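Long-range contact in cytolethal distending toxin subunit B (PDB 2F1N), which nicks DNA as the endonuclease subunit of a tripartite bacterial toxin, very probably causing the damage that halts intoxicated cells at G2/M: residues F121-L133 / N153-F167. Numbering follows the deposited sequence.
Sequences FVLSPVRQGGRPL and NNDAPALVEEVYNFF
Phe-121 receives the edges of two helix phenylalanines on its ring: Phe-166 stands edge-to-face against it, centroids 5.1 Å apart and planes at 68°, and Phe-167 does likewise, its ring almost perpendicular. Leu-123 lays CD2 over the centre of the Phe-166 ring, 3.8 Å from its centroid, a CH-pi contact that leaves the edge of that ring to Phe-121. Glu-162, with CG anti to its backbone N (chi1 -173°), carries its carboxylate across to the loop, where OE1 lies 2.7 Å from Ser-124 O, a separation that would be consistent with a proton held on the acid. Val-126 points at the helix, CG1 pressed tightly on Ala-158 CB (3.3 Å) and CG2 beside the Glu-162 carboxylate. The bent Arg-127 side chain spreads its guanidinium over the Asn-154 to Asp-155 peptide, while NH1 donates in plane to a lone pair of Asn-153 O (2.7 Å, 161°). Around the type II turn 127–130, two waters link Asp-155 OD2 to the loop backbone, one through Arg-131 N, the other through Val-126 N and Arg-131 O; OD1 accepts from Ile-149 N. Leu-133 CD1 fits between Leu-159 CD2 and Val-163 CG2, both 3.7 Å away. Helix 156–168 thus packs on one sheet of the DNase I-like sandwich, reaching edge strand 119–123 and its hairpin partner 133–138, while Val-160 and Val-163 rest on strand 179–183 and Tyr-164 meets helix 199–203.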
ATOM      1  N   PHE A 121       3.409  10.581   4.514  1.00 10.86           N
ATOM      2  CA  PHE A 121       3.462  10.101   5.922  1.00 12.65           C
ATOM      3  C   PHE A 121       4.490   8.954   6.068  1.00 13.24           C
ATOM      4  O   PHE A 121       4.498   8.033   5.269  1.00 14.36           O
ATOM      5  CB  PHE A 121       2.122   9.586   6.418  1.00 12.54           C
ATOM      6  CG  PHE A 121       1.014  10.583   6.291  1.00 12.90           C
ATOM      7  CD1 PHE A 121       1.126  11.848   6.832  1.00 14.63           C
ATOM      8  CD2 PHE A 121      -0.124  10.267   5.560  1.00 14.45           C
ATOM      9  CE1 PHE A 121       0.072  12.792   6.690  1.00 15.45           C
ATOM     10  CE2 PHE A 121      -1.148  11.217   5.402  1.00 12.92           C
ATOM     11  CZ  PHE A 121      -1.046  12.452   5.982  1.00 15.93           C
ATOM     12  N   VAL A 122       5.326   9.032   7.100  1.00 13.77           N
ATOM     13  CA  VAL A 122       6.269   7.982   7.399  1.00 14.37           C
ATOM     14  C   VAL A 122       6.133   7.694   8.886  1.00 15.00           C
ATOM     15  O   VAL A 122       6.476   8.548   9.725  1.00 15.24           O
ATOM     16  CB  VAL A 122       7.710   8.431   7.174  1.00 16.67           C
ATOM     17  CG1 VAL A 122       8.564   7.172   7.219  1.00 18.77           C
ATOM     18  CG2 VAL A 122       7.856   9.161   5.821  1.00 19.70           C
ATOM     19  N   LEU A 123       5.602   6.523   9.212  1.00 12.68           N
ATOM     20  CA  LEU A 123       5.400   6.118  10.596  1.00 12.96           C
ATOM     21  C   LEU A 123       6.390   4.975  10.952  1.00 13.61           C
ATOM     22  O   LEU A 123       6.708   4.106  10.128  1.00 14.54           O
ATOM     23  CB  LEU A 123       3.936   5.708  10.847  1.00 13.17           C
ATOM     24  CG  LEU A 123       2.857   6.647  10.214  1.00 15.41           C
ATOM     25  CD1 LEU A 123       1.472   6.206  10.574  1.00 17.16           C
ATOM     26  CD2 LEU A 123       3.025   8.130  10.579  1.00 20.08           C
ATOM     27  N   SER A 124       6.873   5.013  12.190  1.00 13.91           N
ATOM     28  CA  SER A 124       7.905   4.096  12.652  1.00 13.95           C
ATOM     29  C   SER A 124       7.384   2.674  12.792  1.00 13.27           C
ATOM     30  O   SER A 124       6.193   2.438  13.002  1.00 12.60           O
ATOM     31  CB  SER A 124       8.471   4.617  13.992  1.00 14.58           C
ATOM     32  OG  SER A 124       9.075   5.883  13.718  1.00 18.55           O
ATOM     33  N   PRO A 125       8.285   1.697  12.650  1.00 13.04           N
ATOM     34  CA  PRO A 125       7.921   0.307  12.900  1.00 14.08           C
ATOM     35  C   PRO A 125       7.365   0.173  14.298  1.00 13.64           C
ATOM     36  O   PRO A 125       7.800   0.906  15.199  1.00 13.96           O
ATOM     37  CB  PRO A 125       9.279  -0.426  12.855  1.00 13.26           C
ATOM     38  CG  PRO A 125      10.129   0.435  11.950  1.00 14.03           C
ATOM     39  CD  PRO A 125       9.691   1.862  12.229  1.00 13.17           C
ATOM     40  N   VAL A 126       6.450  -0.750  14.470  1.00 14.85           N
ATOM     41  CA  VAL A 126       5.797  -0.953  15.773  1.00 18.86           C
ATOM     42  C   VAL A 126       6.407  -2.093  16.555  1.00 19.75           C
ATOM     43  O   VAL A 126       6.013  -2.344  17.703  1.00 19.97           O
ATOM     44  CB  VAL A 126       4.280  -1.173  15.619  1.00 18.49           C
ATOM     45  CG1 VAL A 126       3.628  -1.215  16.974  1.00 25.40           C
ATOM     46  CG2 VAL A 126       3.673  -0.017  14.775  1.00 19.69           C
ATOM     47  N   ARG A 127       7.405  -2.743  15.973  1.00 21.30           N
ATOM     48  CA  ARG A 127       8.061  -3.893  16.604  1.00 24.31           C
ATOM     49  C   ARG A 127       9.500  -3.966  16.088  1.00 24.63           C
ATOM     50  O   ARG A 127       9.772  -3.658  14.921  1.00 23.69           O
ATOM     51  CB  ARG A 127       7.286  -5.175  16.217  1.00 25.63           C
ATOM     52  CG  ARG A 127       7.680  -6.455  16.929  1.00 30.43           C
ATOM     53  CD  ARG A 127       6.795  -7.631  16.598  1.00 33.38           C
ATOM     54  NE  ARG A 127       5.449  -7.457  17.161  1.00 36.93           N
ATOM     55  CZ  ARG A 127       4.588  -8.444  17.375  1.00 34.30           C
ATOM     56  NH1 ARG A 127       4.910  -9.698  17.084  1.00 37.27           N
ATOM     57  NH2 ARG A 127       3.406  -8.182  17.893  1.00 36.80           N
ATOM     58  N   GLN A 128      10.432  -4.383  16.947  1.00 25.35           N
ATOM     59  CA  GLN A 128      11.781  -4.649  16.472  1.00 26.78           C
ATOM     60  C   GLN A 128      11.778  -5.664  15.347  1.00 25.45           C
ATOM     61  O   GLN A 128      11.149  -6.721  15.441  1.00 26.11           O
ATOM     62  CB  GLN A 128      12.677  -5.136  17.608  1.00 28.29           C
ATOM     63  CG  GLN A 128      13.837  -4.195  17.871  1.00 33.64           C
ATOM     64  CD  GLN A 128      14.767  -4.735  18.944  1.00 40.87           C
ATOM     65  OE1 GLN A 128      15.809  -5.320  18.626  1.00 47.23           O
ATOM     66  NE2 GLN A 128      14.390  -4.561  20.215  1.00 43.80           N
ATOM     67  N   GLY A 129      12.461  -5.302  14.269  1.00 25.27           N
ATOM     68  CA  GLY A 129      12.464  -6.094  13.049  1.00 24.47           C
ATOM     69  C   GLY A 129      11.259  -5.914  12.130  1.00 23.02           C
ATOM     70  O   GLY A 129      11.170  -6.565  11.088  1.00 23.47           O
ATOM     71  N   GLY A 130      10.329  -5.043  12.515  1.00 20.98           N
ATOM     72  CA  GLY A 130       9.182  -4.745  11.664  1.00 18.47           C
ATOM     73  C   GLY A 130       9.562  -3.678  10.641  1.00 16.21           C
ATOM     74  O   GLY A 130      10.620  -3.050  10.763  1.00 16.75           O
ATOM     75  N   ARG A 131       8.680  -3.459   9.660  1.00 13.32           N
ATOM     76  CA  ARG A 131       8.842  -2.434   8.634  1.00 12.89           C
ATOM     77  C   ARG A 131       8.098  -1.174   9.114  1.00 11.85           C
ATOM     78  O   ARG A 131       7.227  -1.274   9.961  1.00 11.47           O
ATOM     79  CB  ARG A 131       8.179  -2.919   7.328  1.00 11.64           C
ATOM     80  CG  ARG A 131       9.156  -3.509   6.350  1.00 15.75           C
ATOM     81  CD  ARG A 131       9.653  -4.801   6.814  1.00 14.60           C
ATOM     82  NE  ARG A 131       8.627  -5.873   6.845  1.00 12.83           N
ATOM     83  CZ  ARG A 131       8.915  -7.187   6.992  1.00 15.66           C
ATOM     84  NH1 ARG A 131      10.188  -7.603   7.168  1.00 15.36           N
ATOM     85  NH2 ARG A 131       7.944  -8.089   6.977  1.00 13.87           N
ATOM     86  N   PRO A 132       8.466  -0.010   8.587  1.00 12.38           N
ATOM     87  CA  PRO A 132       7.698   1.225   8.821  1.00 11.48           C
ATOM     88  C   PRO A 132       6.401   1.190   8.049  1.00 11.28           C
ATOM     89  O   PRO A 132       6.139   0.248   7.295  1.00 12.24           O
ATOM     90  CB  PRO A 132       8.626   2.329   8.255  1.00 11.79           C
ATOM     91  CG  PRO A 132       9.346   1.646   7.115  1.00 13.44           C
ATOM     92  CD  PRO A 132       9.557   0.200   7.608  1.00 12.73           C
ATOM     93  N   LEU A 133       5.567   2.218   8.255  1.00 11.10           N
ATOM     94  CA  LEU A 133       4.395   2.487   7.413  1.00 12.26           C
ATOM     95  C   LEU A 133       4.673   3.667   6.500  1.00 12.22           C
ATOM     96  O   LEU A 133       5.074   4.679   6.976  1.00 14.22           O
ATOM     97  CB  LEU A 133       3.192   2.827   8.312  1.00 11.99           C
ATOM     98  CG  LEU A 133       2.643   1.537   8.932  1.00 13.63           C
ATOM     99  CD1 LEU A 133       1.736   1.845  10.129  1.00 17.50           C
ATOM    100  CD2 LEU A 133       1.906   0.680   7.897  1.00 19.07           C
ATOM    101  N   ASN A 153       1.756 -14.500  15.667  1.00 21.68           N
ATOM    102  CA  ASN A 153       1.337 -13.395  16.519  1.00 21.97           C
ATOM    103  C   ASN A 153       2.167 -12.112  16.209  1.00 20.06           C
ATOM    104  O   ASN A 153       2.955 -11.564  17.011  1.00 20.30           O
ATOM    105  CB  ASN A 153       1.317 -13.885  17.983  1.00 23.72           C
ATOM    106  CG  ASN A 153       0.216 -14.960  18.210  1.00 26.22           C
ATOM    107  OD1 ASN A 153      -0.981 -14.629  18.249  1.00 31.61           O
ATOM    108  ND2 ASN A 153       0.609 -16.250  18.313  1.00 27.30           N
ATOM    109  N   ASN A 154       1.997 -11.681  14.965  1.00 16.73           N
ATOM    110  CA  ASN A 154       2.817 -10.601  14.416  1.00 14.38           C
ATOM    111  C   ASN A 154       2.280  -9.197  14.677  1.00 15.52           C
ATOM    112  O   ASN A 154       1.373  -8.987  15.522  1.00 14.26           O
ATOM    113  CB  ASN A 154       3.019 -10.857  12.916  1.00 13.70           C
ATOM    114  CG  ASN A 154       1.772 -10.519  12.070  1.00 11.35           C
ATOM    115  OD1 ASN A 154       0.702 -10.121  12.595  1.00 13.41           O
ATOM    116  ND2 ASN A 154       1.899 -10.681  10.753  1.00 12.71           N
ATOM    117  N   ASP A 155       2.877  -8.237  13.978  1.00 13.89           N
ATOM    118  CA  ASP A 155       2.591  -6.821  14.203  1.00 12.17           C
ATOM    119  C   ASP A 155       1.428  -6.215  13.407  1.00 11.08           C
ATOM    120  O   ASP A 155       1.163  -4.989  13.485  1.00 11.49           O
ATOM    121  CB  ASP A 155       3.879  -6.023  14.000  1.00 12.07           C
ATOM    122  CG  ASP A 155       4.505  -6.204  12.609  1.00 13.62           C
ATOM    123  OD1 ASP A 155       4.336  -7.289  11.950  1.00 12.59           O
ATOM    124  OD2 ASP A 155       5.230  -5.300  12.123  1.00 15.46           O
ATOM    125  N   ALA A 156       0.692  -7.060  12.675  1.00 10.63           N
ATOM    126  CA  ALA A 156      -0.411  -6.503  11.865  1.00 11.87           C
ATOM    127  C   ALA A 156      -1.415  -5.668  12.666  1.00 11.24           C
ATOM    128  O   ALA A 156      -1.737  -4.541  12.234  1.00 11.49           O
ATOM    129  CB  ALA A 156      -1.118  -7.588  11.019  1.00 10.62           C
ATOM    130  N   PRO A 157      -1.956  -6.151  13.796  1.00 11.91           N
ATOM    131  CA  PRO A 157      -2.928  -5.314  14.534  1.00 11.06           C
ATOM    132  C   PRO A 157      -2.324  -3.966  14.979  1.00 12.09           C
ATOM    133  O   PRO A 157      -2.983  -2.926  14.886  1.00 12.20           O
ATOM    134  CB  PRO A 157      -3.283  -6.159  15.750  1.00 11.27           C
ATOM    135  CG  PRO A 157      -3.069  -7.615  15.311  1.00 12.05           C
ATOM    136  CD  PRO A 157      -1.804  -7.481  14.432  1.00 12.52           C
ATOM    137  N   ALA A 158      -1.093  -3.999  15.457  1.00 11.88           N
ATOM    138  CA  ALA A 158      -0.398  -2.775  15.895  1.00 11.73           C
ATOM    139  C   ALA A 158      -0.135  -1.794  14.754  1.00 11.81           C
ATOM    140  O   ALA A 158      -0.173  -0.561  14.976  1.00 11.44           O
ATOM    141  CB  ALA A 158       0.949  -3.171  16.564  1.00 14.31           C
ATOM    142  N   LEU A 159       0.169  -2.307  13.548  1.00 11.86           N
ATOM    143  CA  LEU A 159       0.266  -1.423  12.375  1.00 11.43           C
ATOM    144  C   LEU A 159      -1.050  -0.679  12.099  1.00 11.20           C
ATOM    145  O   LEU A 159      -1.044   0.525  11.823  1.00 11.54           O
ATOM    146  CB  LEU A 159       0.666  -2.201  11.119  1.00 11.70           C
ATOM    147  CG  LEU A 159       2.123  -2.680  11.194  1.00 11.72           C
ATOM    148  CD1 LEU A 159       2.403  -3.776  10.081  1.00 13.71           C
ATOM    149  CD2 LEU A 159       3.104  -1.511  11.076  1.00 11.49           C
ATOM    150  N   VAL A 160      -2.153  -1.410  12.141  1.00 10.54           N
ATOM    151  CA  VAL A 160      -3.461  -0.796  11.866  1.00 11.03           C
ATOM    152  C   VAL A 160      -3.727   0.224  12.968  1.00 11.99           C
ATOM    153  O   VAL A 160      -4.207   1.342  12.680  1.00 12.69           O
ATOM    154  CB  VAL A 160      -4.603  -1.815  11.830  1.00 10.66           C
ATOM    155  CG1 VAL A 160      -5.975  -1.108  11.638  1.00  8.28           C
ATOM    156  CG2 VAL A 160      -4.403  -2.817  10.676  1.00 13.23           C
ATOM    157  N   GLU A 161      -3.450  -0.163  14.209  1.00 11.94           N
ATOM    158  CA  GLU A 161      -3.669   0.725  15.347  1.00 12.24           C
ATOM    159  C   GLU A 161      -2.810   2.011  15.272  1.00 12.87           C
ATOM    160  O   GLU A 161      -3.286   3.128  15.627  1.00 12.89           O
ATOM    161  CB  GLU A 161      -3.511  -0.016  16.673  1.00 10.70           C
ATOM    162  CG  GLU A 161      -4.585  -1.097  16.828  1.00 12.55           C
ATOM    163  CD  GLU A 161      -4.265  -2.191  17.825  1.00 20.11           C
ATOM    164  OE1 GLU A 161      -3.141  -2.234  18.371  1.00 20.17           O
ATOM    165  OE2 GLU A 161      -5.169  -3.050  18.033  1.00 23.11           O
ATOM    166  N   GLU A 162      -1.584   1.867  14.793  1.00 13.31           N
ATOM    167  CA  GLU A 162      -0.730   3.033  14.582  1.00 13.12           C
ATOM    168  C   GLU A 162      -1.334   4.046  13.609  1.00 13.61           C
ATOM    169  O   GLU A 162      -1.273   5.240  13.858  1.00 12.86           O
ATOM    170  CB  GLU A 162       0.692   2.673  14.156  1.00 13.64           C
ATOM    171  CG  GLU A 162       1.617   3.913  14.117  1.00 17.40           C
ATOM    172  CD  GLU A 162       3.103   3.597  14.048  1.00 22.29           C
ATOM    173  OE1 GLU A 162       3.551   3.012  13.068  1.00 23.84           O
ATOM    174  OE2 GLU A 162       3.848   3.954  14.986  1.00 27.06           O
ATOM    175  N   VAL A 163      -1.935   3.571  12.514  1.00 11.52           N
ATOM    176  CA  VAL A 163      -2.536   4.478  11.532  1.00 11.77           C
ATOM    177  C   VAL A 163      -3.765   5.130  12.147  1.00 10.55           C
ATOM    178  O   VAL A 163      -3.940   6.336  12.047  1.00 10.82           O
ATOM    179  CB  VAL A 163      -2.971   3.724  10.250  1.00 10.91           C
ATOM    180  CG1 VAL A 163      -3.770   4.662   9.320  1.00 11.81           C
ATOM    181  CG2 VAL A 163      -1.706   3.156   9.521  1.00 13.32           C
ATOM    182  N   TYR A 164      -4.610   4.345  12.794  1.00 11.12           N
ATOM    183  CA  TYR A 164      -5.801   4.929  13.428  1.00 11.04           C
ATOM    184  C   TYR A 164      -5.386   6.028  14.443  1.00 11.30           C
ATOM    185  O   TYR A 164      -5.954   7.134  14.483  1.00 11.59           O
ATOM    186  CB  TYR A 164      -6.511   3.809  14.216  1.00 10.55           C
ATOM    187  CG  TYR A 164      -7.563   4.324  15.180  1.00 12.12           C
ATOM    188  CD1 TYR A 164      -8.847   4.623  14.736  1.00 12.56           C
ATOM    189  CD2 TYR A 164      -7.271   4.477  16.537  1.00 15.21           C
ATOM    190  CE1 TYR A 164      -9.824   5.050  15.655  1.00 15.62           C
ATOM    191  CE2 TYR A 164      -8.210   4.932  17.431  1.00 17.66           C
ATOM    192  CZ  TYR A 164      -9.486   5.215  16.987  1.00 18.55           C
ATOM    193  OH  TYR A 164     -10.440   5.637  17.914  1.00 18.22           O
ATOM    194  N   ASN A 165      -4.418   5.711  15.292  1.00 11.70           N
ATOM    195  CA  ASN A 165      -3.993   6.709  16.298  1.00 11.91           C
ATOM    196  C   ASN A 165      -3.293   7.939  15.718  1.00 11.60           C
ATOM    197  O   ASN A 165      -3.408   9.061  16.275  1.00 12.68           O
ATOM    198  CB  ASN A 165      -3.188   6.055  17.432  1.00 12.21           C
ATOM    199  CG  ASN A 165      -4.075   5.224  18.366  1.00 13.06           C
ATOM    200  OD1 ASN A 165      -4.998   5.747  19.002  1.00 16.78           O
ATOM    201  ND2 ASN A 165      -3.801   3.948  18.465  1.00 13.29           N
ATOM    202  N   PHE A 166      -2.512   7.742  14.643  1.00 12.05           N
ATOM    203  CA  PHE A 166      -1.838   8.844  13.981  1.00 12.16           C
ATOM    204  C   PHE A 166      -2.840   9.941  13.561  1.00 12.13           C
ATOM    205  O   PHE A 166      -2.661  11.138  13.891  1.00 13.83           O
ATOM    206  CB  PHE A 166      -1.052   8.330  12.761  1.00 11.03           C
ATOM    207  CG  PHE A 166      -0.462   9.425  11.909  1.00 14.15           C
ATOM    208  CD1 PHE A 166       0.527  10.276  12.408  1.00 14.51           C
ATOM    209  CD2 PHE A 166      -0.936   9.629  10.604  1.00 14.95           C
ATOM    210  CE1 PHE A 166       1.073  11.306  11.618  1.00 15.26           C
ATOM    211  CE2 PHE A 166      -0.380  10.633   9.801  1.00 16.89           C
ATOM    212  CZ  PHE A 166       0.616  11.496  10.327  1.00 18.75           C
ATOM    213  N   PHE A 167      -3.906   9.538  12.877  1.00 11.48           N
ATOM    214  CA  PHE A 167      -4.912  10.495  12.449  1.00 12.00           C
ATOM    215  C   PHE A 167      -5.729  11.003  13.641  1.00 11.71           C
ATOM    216  O   PHE A 167      -5.949  12.185  13.737  1.00 13.28           O
ATOM    217  CB  PHE A 167      -5.817   9.905  11.357  1.00 12.35           C
ATOM    218  CG  PHE A 167      -5.099   9.700  10.095  1.00 13.26           C
ATOM    219  CD1 PHE A 167      -4.545  10.815   9.422  1.00 14.32           C
ATOM    220  CD2 PHE A 167      -4.800   8.414   9.652  1.00 11.42           C
ATOM    221  CE1 PHE A 167      -3.802  10.656   8.278  1.00 14.23           C
ATOM    222  CE2 PHE A 167      -4.013   8.244   8.513  1.00 13.44           C
ATOM    223  CZ  PHE A 167      -3.513   9.345   7.835  1.00 12.41           C
TER
HETATM  224  O   HOH W   1       5.892   3.204  16.335  1.00 22.66           O
HETATM  225  O   HOH W   2       6.575  -2.737  12.329  1.00 13.43           O
HETATM  226  O   HOH W   3       0.946  -9.221  18.656  1.00 36.29           O
HETATM  227  O   HOH W   4       6.137  -4.711   9.726  1.00 16.41           O